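Local coordinates for VMB-1 (Vibrio alginolyticus, PDB 6JV4), which probably hydrolyses the amide bond of beta-lactam antibiotics with the help of zinc ions, as a subclass B1 metallo-beta-lactamase, at residues 34-39 with 54-59; 100-105 with 126-131; 106-111 with 117-122. All coordinates share one frame; numbering follows the deposited sequence.

Contact 1: residues 34-39 with 54-59; sequences GLIGAS and TPWTTQ
The backbone oxygen of Ile36 meets the indole of Trp56 near its plane, at the six-membered edge, with O 3.5 Å from CZ3. That is a carbonyl oxygen against a ring carbon; no hydrogen bond joins 34-39 to 54-59. The contact belongs to the alpha-beta/beta-alpha fold of metallo-beta-lactamases, where strand 36-45 lies against the loop that leads into helix 58-70. Trp56 suits the loop because its long, flat side chain can cross the distance to the strand. Its CG is roughly anti to the backbone N (chi1 -151°), which sends the ring out from the loop and presents the CE3-CZ3-CH2 rim to the strand. Ala38 points its methyl toward the indole and meets it obliquely, CB lying 3.5 Å from Trp56 CE3, and so small a residue lets the indole come close to the backbone. Two residues away, Ile36 approaches in the ring plane. The backbone of Trp56 is held by Ser26 OG at its N and by Lys28 NZ at its O. The side chains of Ile36 and Trp56 lie close to those of the zinc ligands His205 and Asp86 respectively, and Gly37 O accepts a hydrogen bond from His205 ND1, so the contact borders the metal site. Chi1 of 61° tucks Ile36 CG1 between its own N and C, and both CG1 and CD1 come to 3.8 Å from Trp56 CH2.

Contact 2: residues 100-105 with 126-131; sequences KTYATS and NTFEFI
Tyr102 and Phe130 form an offset edge-to-face pair, the edge of the phenylalanine turned toward the face of the tyrosine. Their centroids are 5.7 Å apart and the planes stand at 73°. CD1 of Phe130 sits over that face, while the nearest approach is Phe130 CE1 to Tyr102 CD2, at 3.8 Å; seen from the phenylalanine, CD2 lies at the ring edge, close to its plane. Such a pairing sets the slightly positive ring hydrogens of one residue against the pi cloud of the other.

The second aromatic pair is oblique, neither a stack nor an edge-to-face meeting. Phe128 offers its CE2-CZ side to the CD1-CE1 side of Tyr102, with Phe128 CZ 3.8 Å from Tyr102 CE1 and the planes inclined at 37°. Both phenylalanines lie on the same side of the Tyr102 plane, Phe128 by CD1 and CE1 and Phe130 by CD2, and the three rings make an aromatic cluster. Phe128 gains its reach because CG is anti to the backbone N (chi1 178°).

The cluster fills part of the interface between the two sheets of the beta sandwich in this alpha-beta/beta-alpha fold: strand 100-104 belongs to one and edge strand 127-129 to the other. Large flat side chains suit the place, since the CA atoms of Tyr102 and Phe130 remain 8.3 Å apart.

Backbone shape contributes as well. Ala135 on the adjacent strand is opposed by two residues, Phe130 and Ile131, which is a classic beta bulge, and the chain bends at Phe130.

Other side chains adjoin the cluster. Ile123 touches both Tyr102 and Phe128, and Val137 of strand 135-138 packs on both phenylalanines. Phe130 also reaches Val79 and the polar Ser77 of strand 74-79.

Contact 3: residues 106-111 with 117-122; sequences LTNKLL and EVSSDE
Asn108 grips the segment 117-122 with both ends of its amide, making three hydrogen bonds. Its OD1 accepts from Ser119 N at 3.0 Å in a nearly straight bond (169°), although the donor stands 38° out of the carbonyl plane. The two hydrogens of ND2 are given to Ser119 OG and to Glu122 OE1, each 3.0 Å from the nitrogen and each in the amide plane. Glu122 uses the anti lone pair of OE1, and its carboxylate is turned 34° from the amide. With an acceptor for each N-H and a donor for the oxygen, the buried amide is fixed against a flip, a task asparagine suits because it donates and accepts from one flat group. Ser119 is itself oriented: OG passes its own proton to Asp121 O, 2.7 Å away, and receives from the amide.

Packing flanks these bonds. Val118 brings CB to 3.4 Å from Asn108 OD1 and lays CG1 beside Asn108 O. One turn farther along the helix, Leu111 CD1 rests 3.8 Å from Glu117 O, while the carboxylate of Glu117 bonds to Asn95.

The contact ties the helix of the beta-alpha-beta unit 100-104, 105-113, 121-123 to the chain entering the last strand. Asn108 and Ser119 both pack on Ala103 of the first strand, and Leu111 touches Ile91 of helix 91-96.

How the contacts relate
Contact 1 is buried, whereas contacts 2 and 3 are only partly so. All three reach the same seven-stranded sheet. Contact 1, beside the zinc site, lies on the opposite side of the chain's centre from contact 2, and their centres are about 22 Å apart. Contact 3 is nested in the loop that contact 2 closes, and the two meet directly: Thr101 OG1 lies 2.8 Å from Ser120 N, probably a hydrogen bond. Chemistry follows place. Between the sheets contact 2 is wholly aromatic; contact 1 sets an indole against a strand; contact 3, between a helix and the approach to an edge strand, is chiefly polar.

Contact 1: residues 34-39 with 54-59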
loop_
_atom_site.group_PDB
_atom_site.type_symbol
_atom_site.label_atom_id
_atom_site.label_comp_id
_atom_site.label_asym_id
_atom_site.label_seq_id
_atom_site.Cartn_x
_atom_site.Cartn_y
_atom_site.Cartn_z
ATOM N N GLY A 34 2.213 -19.698 -1.873
ATOM C CA GLY A 34 2.525 -19.828 -3.299
ATOM C C GLY A 34 2.609 -18.478 -4.008
ATOM O O GLY A 34 2.962 -17.507 -3.370
ATOM N N LEU A 35 2.278 -18.441 -5.294
ATOM C CA LEU A 35 2.372 -17.190 -6.093
ATOM C C LEU A 35 1.261 -16.238 -5.642
ATOM O O LEU A 35 0.063 -16.620 -5.623
ATOM C CB LEU A 35 2.241 -17.519 -7.577
ATOM C CG LEU A 35 3.450 -18.170 -8.230
ATOM C CD1 LEU A 35 3.029 -18.675 -9.594
ATOM C CD2 LEU A 35 4.605 -17.232 -8.315
ATOM N N ILE A 36 1.648 -15.030 -5.280
ATOM C CA ILE A 36 0.632 -13.997 -4.920
ATOM C C ILE A 36 0.964 -12.692 -5.642
ATOM O O ILE A 36 2.134 -12.362 -5.822
ATOM C CB ILE A 36 0.494 -13.839 -3.402
ATOM C CG1 ILE A 36 1.793 -13.407 -2.753
ATOM C CG2 ILE A 36 -0.067 -15.123 -2.787
ATOM C CD1 ILE A 36 1.672 -13.042 -1.268
ATOM N N GLY A 37 -0.101 -12.013 -6.079
ATOM C CA GLY A 37 -0.039 -10.743 -6.795
ATOM C C GLY A 37 -0.007 -9.609 -5.770
ATOM O O GLY A 37 -0.548 -9.788 -4.689
ATOM N N ALA A 38 0.665 -8.515 -6.087
ATOM C CA ALA A 38 0.761 -7.359 -5.168
ATOM C C ALA A 38 0.429 -6.102 -5.944
ATOM O O ALA A 38 0.932 -5.932 -7.078
ATOM C CB ALA A 38 2.132 -7.269 -4.603
ATOM N N SER A 39 -0.339 -5.205 -5.337
ATOM C CA SER A 39 -0.727 -3.922 -5.945
ATOM C C SER A 39 -0.160 -2.739 -5.160
ATOM O O SER A 39 -0.180 -2.753 -3.947
ATOM C CB SER A 39 -2.215 -3.766 -5.985
ATOM O OG SER A 39 -2.833 -4.752 -6.787
ATOM N N THR A 54 6.195 0.547 -3.470
ATOM C CA THR A 54 7.047 0.174 -4.614
ATOM C C THR A 54 6.584 -1.178 -5.147
ATOM O O THR A 54 6.106 -2.049 -4.394
ATOM C CB THR A 54 8.530 0.219 -4.216
ATOM O OG1 THR A 54 8.782 -0.653 -3.107
ATOM C CG2 THR A 54 9.010 1.604 -3.858
ATOM N N PRO A 55 6.776 -1.406 -6.459
ATOM C CA PRO A 55 6.687 -2.744 -7.017
ATOM C C PRO A 55 7.605 -3.720 -6.259
ATOM O O PRO A 55 8.585 -3.305 -5.643
ATOM C CB PRO A 55 7.179 -2.551 -8.455
ATOM C CG PRO A 55 6.740 -1.148 -8.754
ATOM C CD PRO A 55 7.097 -0.388 -7.493
ATOM N N TRP A 56 7.225 -4.987 -6.263
ATOM C CA TRP A 56 7.874 -6.018 -5.400
ATOM C C TRP A 56 9.277 -6.403 -5.879
ATOM O O TRP A 56 10.035 -6.940 -5.079
ATOM C CB TRP A 56 6.932 -7.205 -5.324
ATOM C CG TRP A 56 7.020 -8.006 -4.081
ATOM C CD1 TRP A 56 7.956 -7.999 -3.094
ATOM C CD2 TRP A 56 6.036 -8.975 -3.703
ATOM N NE1 TRP A 56 7.604 -8.892 -2.115
ATOM C CE2 TRP A 56 6.439 -9.501 -2.471
ATOM C CE3 TRP A 56 4.869 -9.425 -4.312
ATOM C CZ2 TRP A 56 5.691 -10.469 -1.815
ATOM C CZ3 TRP A 56 4.141 -10.402 -3.663
ATOM C CH2 TRP A 56 4.541 -10.871 -2.427
ATOM N N THR A 57 9.712 -5.967 -7.040
ATOM C CA THR A 57 11.066 -6.230 -7.541
ATOM C C THR A 57 11.695 -4.905 -7.944
ATOM O O THR A 57 10.987 -3.968 -8.380
ATOM C CB THR A 57 11.149 -7.246 -8.691
ATOM O OG1 THR A 57 10.770 -6.611 -9.889
ATOM C CG2 THR A 57 10.326 -8.497 -8.484
ATOM N N THR A 58 13.000 -4.826 -7.765
ATOM C CA THR A 58 13.780 -3.632 -8.165
ATOM C C THR A 58 13.660 -3.453 -9.684
ATOM O O THR A 58 13.520 -2.285 -10.118
ATOM C CB THR A 58 15.228 -3.744 -7.659
ATOM O OG1 THR A 58 15.185 -3.900 -6.238
ATOM C CG2 THR A 58 16.028 -2.503 -7.957
ATOM N N GLN A 59 13.659 -4.535 -10.475
ATOM C CA GLN A 59 13.504 -4.380 -11.942
ATOM C C GLN A 59 12.142 -3.714 -12.211
ATOM O O GLN A 59 12.064 -2.796 -13.029
ATOM C CB GLN A 59 13.740 -5.711 -12.655
ATOM C CG GLN A 59 15.185 -6.202 -12.517
ATOM C CD GLN A 59 16.193 -5.233 -13.119
ATOM O OE1 GLN A 59 15.988 -4.708 -14.223
ATOM N NE2 GLN A 59 17.274 -4.954 -12.395
#

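Contact 2: residues 100-105 with 126-131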
loop_
_atom_site.group_PDB
_atom_site.type_symbol
_atom_site.label_atom_id
_atom_site.label_comp_id
_atom_site.label_asym_id
_atom_site.label_seq_id
_atom_site.Cartn_x
_atom_site.Cartn_y
_atom_site.Cartn_z
ATOM N N LYS A 100 11.758 11.595 -2.894
ATOM C CA LYS A 100 11.421 11.635 -1.453
ATOM C C LYS A 100 10.599 10.379 -1.124
ATOM O O LYS A 100 9.752 9.994 -1.936
ATOM C CB LYS A 100 10.593 12.854 -1.048
ATOM C CG LYS A 100 11.247 14.208 -1.306
ATOM C CD LYS A 100 10.620 15.346 -0.515
ATOM C CE LYS A 100 11.478 16.603 -0.558
ATOM N NZ LYS A 100 11.757 17.096 0.811
ATOM N N THR A 101 10.950 9.739 -0.034
ATOM C CA THR A 101 10.214 8.573 0.492
ATOM C C THR A 101 9.586 8.958 1.805
ATOM O O THR A 101 10.257 9.517 2.685
ATOM C CB THR A 101 11.108 7.339 0.583
ATOM O OG1 THR A 101 12.269 7.650 1.363
ATOM C CG2 THR A 101 11.520 6.819 -0.773
ATOM N N TYR A 102 8.332 8.572 1.981
ATOM C CA TYR A 102 7.591 8.887 3.208
ATOM C C TYR A 102 7.184 7.600 3.904
ATOM O O TYR A 102 6.758 6.673 3.228
ATOM C CB TYR A 102 6.309 9.637 2.884
ATOM C CG TYR A 102 6.530 11.079 2.506
ATOM C CD1 TYR A 102 6.435 12.080 3.462
ATOM C CD2 TYR A 102 6.933 11.411 1.241
ATOM C CE1 TYR A 102 6.681 13.405 3.131
ATOM C CE2 TYR A 102 7.176 12.731 0.889
ATOM C CZ TYR A 102 7.024 13.726 1.837
ATOM O OH TYR A 102 7.243 15.010 1.453
ATOM N N ALA A 103 7.376 7.559 5.210
ATOM C CA ALA A 103 6.959 6.422 6.052
ATOM C C ALA A 103 6.609 6.984 7.406
ATOM O O ALA A 103 7.226 8.004 7.808
ATOM C CB ALA A 103 8.031 5.360 6.145
ATOM N N THR A 104 5.731 6.315 8.137
ATOM C CA THR A 104 5.457 6.747 9.508
ATOM C C THR A 104 6.651 6.428 10.408
ATOM O O THR A 104 7.532 5.600 10.072
ATOM C CB THR A 104 4.191 6.145 10.118
ATOM O OG1 THR A 104 4.486 4.773 10.401
ATOM C CG2 THR A 104 2.969 6.269 9.237
ATOM N N SER A 105 6.644 7.078 11.568
ATOM C CA SER A 105 7.607 6.812 12.665
ATOM C C SER A 105 7.597 5.330 13.036
ATOM O O SER A 105 8.668 4.784 13.405
ATOM C CB SER A 105 7.309 7.707 13.864
ATOM O OG SER A 105 5.988 7.540 14.352
ATOM N N ASN A 126 -1.166 10.781 12.896
ATOM C CA ASN A 126 -2.102 9.708 12.476
ATOM C C ASN A 126 -2.755 10.022 11.133
ATOM O O ASN A 126 -3.184 9.069 10.487
ATOM C CB ASN A 126 -3.184 9.453 13.508
ATOM C CG ASN A 126 -2.600 8.909 14.784
ATOM O OD1 ASN A 126 -1.691 8.067 14.728
ATOM N ND2 ASN A 126 -3.192 9.315 15.898
ATOM N N THR A 127 -2.875 11.302 10.761
ATOM C CA THR A 127 -3.407 11.712 9.448
ATOM C C THR A 127 -2.346 12.595 8.819
ATOM O O THR A 127 -1.618 13.296 9.558
ATOM C CB THR A 127 -4.758 12.420 9.570
ATOM O OG1 THR A 127 -4.563 13.598 10.361
ATOM C CG2 THR A 127 -5.804 11.544 10.191
ATOM N N PHE A 128 -2.169 12.504 7.523
ATOM C CA PHE A 128 -1.079 13.221 6.827
ATOM C C PHE A 128 -1.507 13.449 5.381
ATOM O O PHE A 128 -1.930 12.498 4.674
ATOM C CB PHE A 128 0.247 12.454 6.923
ATOM C CG PHE A 128 1.388 13.110 6.190
ATOM C CD1 PHE A 128 2.080 14.155 6.786
ATOM C CD2 PHE A 128 1.796 12.711 4.932
ATOM C CE1 PHE A 128 3.131 14.790 6.131
ATOM C CE2 PHE A 128 2.880 13.320 4.298
ATOM C CZ PHE A 128 3.504 14.400 4.876
ATOM N N GLU A 129 -1.373 14.695 4.922
ATOM C CA GLU A 129 -1.634 15.033 3.513
ATOM C C GLU A 129 -0.408 14.691 2.694
ATOM O O GLU A 129 0.589 15.442 2.696
ATOM C CB GLU A 129 -2.041 16.508 3.368
ATOM C CG GLU A 129 -3.468 16.769 3.750
ATOM C CD GLU A 129 -4.487 16.141 2.806
ATOM O OE1 GLU A 129 -4.768 16.712 1.681
ATOM O OE2 GLU A 129 -5.001 15.087 3.192
ATOM N N PHE A 130 -0.402 13.515 2.085
ATOM C CA PHE A 130 0.745 13.061 1.264
ATOM C C PHE A 130 0.812 13.870 -0.052
ATOM O O PHE A 130 1.908 14.224 -0.524
ATOM C CB PHE A 130 0.624 11.554 1.056
ATOM C CG PHE A 130 1.570 11.023 0.020
ATOM C CD1 PHE A 130 2.943 11.179 0.188
ATOM C CD2 PHE A 130 1.110 10.240 -1.026
ATOM C CE1 PHE A 130 3.820 10.679 -0.762
ATOM C CE2 PHE A 130 1.990 9.725 -1.956
ATOM C CZ PHE A 130 3.348 9.929 -1.819
ATOM N N ILE A 131 -0.327 14.107 -0.679
ATOM C CA ILE A 131 -0.450 14.998 -1.859
ATOM C C ILE A 131 -1.597 15.951 -1.533
ATOM O O ILE A 131 -2.739 15.508 -1.374
ATOM C CB ILE A 131 -0.701 14.242 -3.181
ATOM C CG1 ILE A 131 0.219 13.026 -3.362
ATOM C CG2 ILE A 131 -0.609 15.216 -4.363
ATOM C CD1 ILE A 131 -0.190 12.071 -4.478
#

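Contact 3: residues 106-111 with 117-122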
loop_
_atom_site.group_PDB
_atom_site.type_symbol
_atom_site.label_atom_id
_atom_site.label_comp_id
_atom_site.label_asym_id
_atom_site.label_seq_id
_atom_site.Cartn_x
_atom_site.Cartn_y
_atom_site.Cartn_z
ATOM N N LEU A 106 6.439 4.698 13.050
ATOM C CA LEU A 106 6.363 3.261 13.364
ATOM C C LEU A 106 6.982 2.446 12.229
ATOM O O LEU A 106 7.693 1.435 12.524
ATOM C CB LEU A 106 4.912 2.816 13.581
ATOM C CG LEU A 106 4.188 3.292 14.832
ATOM C CD1 LEU A 106 2.744 2.805 14.823
ATOM C CD2 LEU A 106 4.939 2.802 16.084
ATOM N N THR A 107 6.703 2.770 10.978
ATOM C CA THR A 107 7.313 2.011 9.875
ATOM C C THR A 107 8.854 2.130 9.999
ATOM O O THR A 107 9.586 1.125 9.821
ATOM C CB THR A 107 6.764 2.455 8.518
ATOM O OG1 THR A 107 5.368 2.151 8.486
ATOM C CG2 THR A 107 7.522 1.808 7.387
ATOM N N ASN A 108 9.366 3.346 10.212
ATOM C CA ASN A 108 10.830 3.562 10.235
ATOM C C ASN A 108 11.437 2.844 11.443
ATOM O O ASN A 108 12.528 2.255 11.296
ATOM C CB ASN A 108 11.190 5.041 10.204
ATOM C CG ASN A 108 11.054 5.608 8.804
ATOM O OD1 ASN A 108 11.261 4.915 7.791
ATOM N ND2 ASN A 108 10.703 6.892 8.749
ATOM N N LYS A 109 10.720 2.782 12.570
ATOM C CA LYS A 109 11.144 1.953 13.731
ATOM C C LYS A 109 11.394 0.523 13.244
ATOM O O LYS A 109 12.457 -0.076 13.619
ATOM C CB LYS A 109 10.132 1.981 14.868
ATOM C CG LYS A 109 10.459 1.002 16.001
ATOM C CD LYS A 109 9.456 0.990 17.080
ATOM C CE LYS A 109 8.168 0.264 16.731
ATOM N NZ LYS A 109 7.215 0.296 17.866
ATOM N N LEU A 110 10.446 -0.037 12.509
ATOM C CA LEU A 110 10.504 -1.468 12.116
ATOM C C LEU A 110 11.504 -1.680 10.982
ATOM O O LEU A 110 12.204 -2.722 11.011
ATOM C CB LEU A 110 9.100 -1.963 11.801
ATOM C CG LEU A 110 8.190 -1.939 13.023
ATOM C CD1 LEU A 110 6.761 -2.309 12.685
ATOM C CD2 LEU A 110 8.720 -2.870 14.088
ATOM N N LEU A 111 11.683 -0.706 10.094
ATOM C CA LEU A 111 12.762 -0.842 9.088
ATOM C C LEU A 111 14.097 -0.830 9.838
ATOM O O LEU A 111 14.970 -1.699 9.536
ATOM C CB LEU A 111 12.664 0.299 8.080
ATOM C CG LEU A 111 11.480 0.232 7.124
ATOM C CD1 LEU A 111 11.342 1.573 6.406
ATOM C CD2 LEU A 111 11.604 -0.889 6.116
ATOM N N GLU A 117 17.130 0.536 5.354
ATOM C CA GLU A 117 17.219 2.000 5.201
ATOM C C GLU A 117 15.834 2.583 5.500
ATOM O O GLU A 117 14.865 2.070 4.953
ATOM C CB GLU A 117 17.669 2.323 3.780
ATOM C CG GLU A 117 17.991 3.793 3.556
ATOM C CD GLU A 117 18.602 4.078 2.190
ATOM O OE1 GLU A 117 19.213 3.165 1.650
ATOM O OE2 GLU A 117 18.427 5.199 1.656
ATOM N N VAL A 118 15.798 3.672 6.254
ATOM C CA VAL A 118 14.558 4.405 6.605
ATOM C C VAL A 118 14.226 5.373 5.487
ATOM O O VAL A 118 15.075 5.706 4.636
ATOM C CB VAL A 118 14.682 5.087 7.978
ATOM C CG1 VAL A 118 14.878 4.061 9.077
ATOM C CG2 VAL A 118 15.738 6.180 8.014
ATOM N N SER A 119 12.981 5.823 5.487
ATOM C CA SER A 119 12.476 6.837 4.532
ATOM C C SER A 119 13.256 8.139 4.716
ATOM O O SER A 119 13.823 8.404 5.816
ATOM C CB SER A 119 10.990 7.040 4.728
ATOM O OG SER A 119 10.725 7.774 5.915
ATOM N N SER A 120 13.227 8.972 3.689
ATOM C CA SER A 120 13.857 10.318 3.759
ATOM C C SER A 120 13.012 11.240 4.646
ATOM O O SER A 120 13.536 12.169 5.272
ATOM C CB SER A 120 14.074 10.858 2.379
ATOM O OG SER A 120 12.862 11.149 1.685
ATOM N N ASP A 121 11.692 11.081 4.609
ATOM C CA ASP A 121 10.716 11.979 5.230
ATOM C C ASP A 121 9.804 11.150 6.145
ATOM O O ASP A 121 9.371 10.079 5.706
ATOM C CB ASP A 121 9.918 12.708 4.151
ATOM C CG ASP A 121 10.824 13.701 3.427
ATOM O OD1 ASP A 121 11.628 13.277 2.620
ATOM O OD2 ASP A 121 10.802 14.850 3.822
ATOM N N GLU A 122 9.653 11.583 7.399
ATOM C CA GLU A 122 8.907 10.774 8.394
ATOM C C GLU A 122 7.540 11.390 8.630
ATOM O O GLU A 122 7.433 12.635 8.883
ATOM C CB GLU A 122 9.697 10.644 9.690
ATOM C CG GLU A 122 9.068 9.686 10.673
ATOM C CD GLU A 122 10.080 9.169 11.701
ATOM O OE1 GLU A 122 10.760 8.158 11.448
ATOM O OE2 GLU A 122 10.196 9.827 12.743
#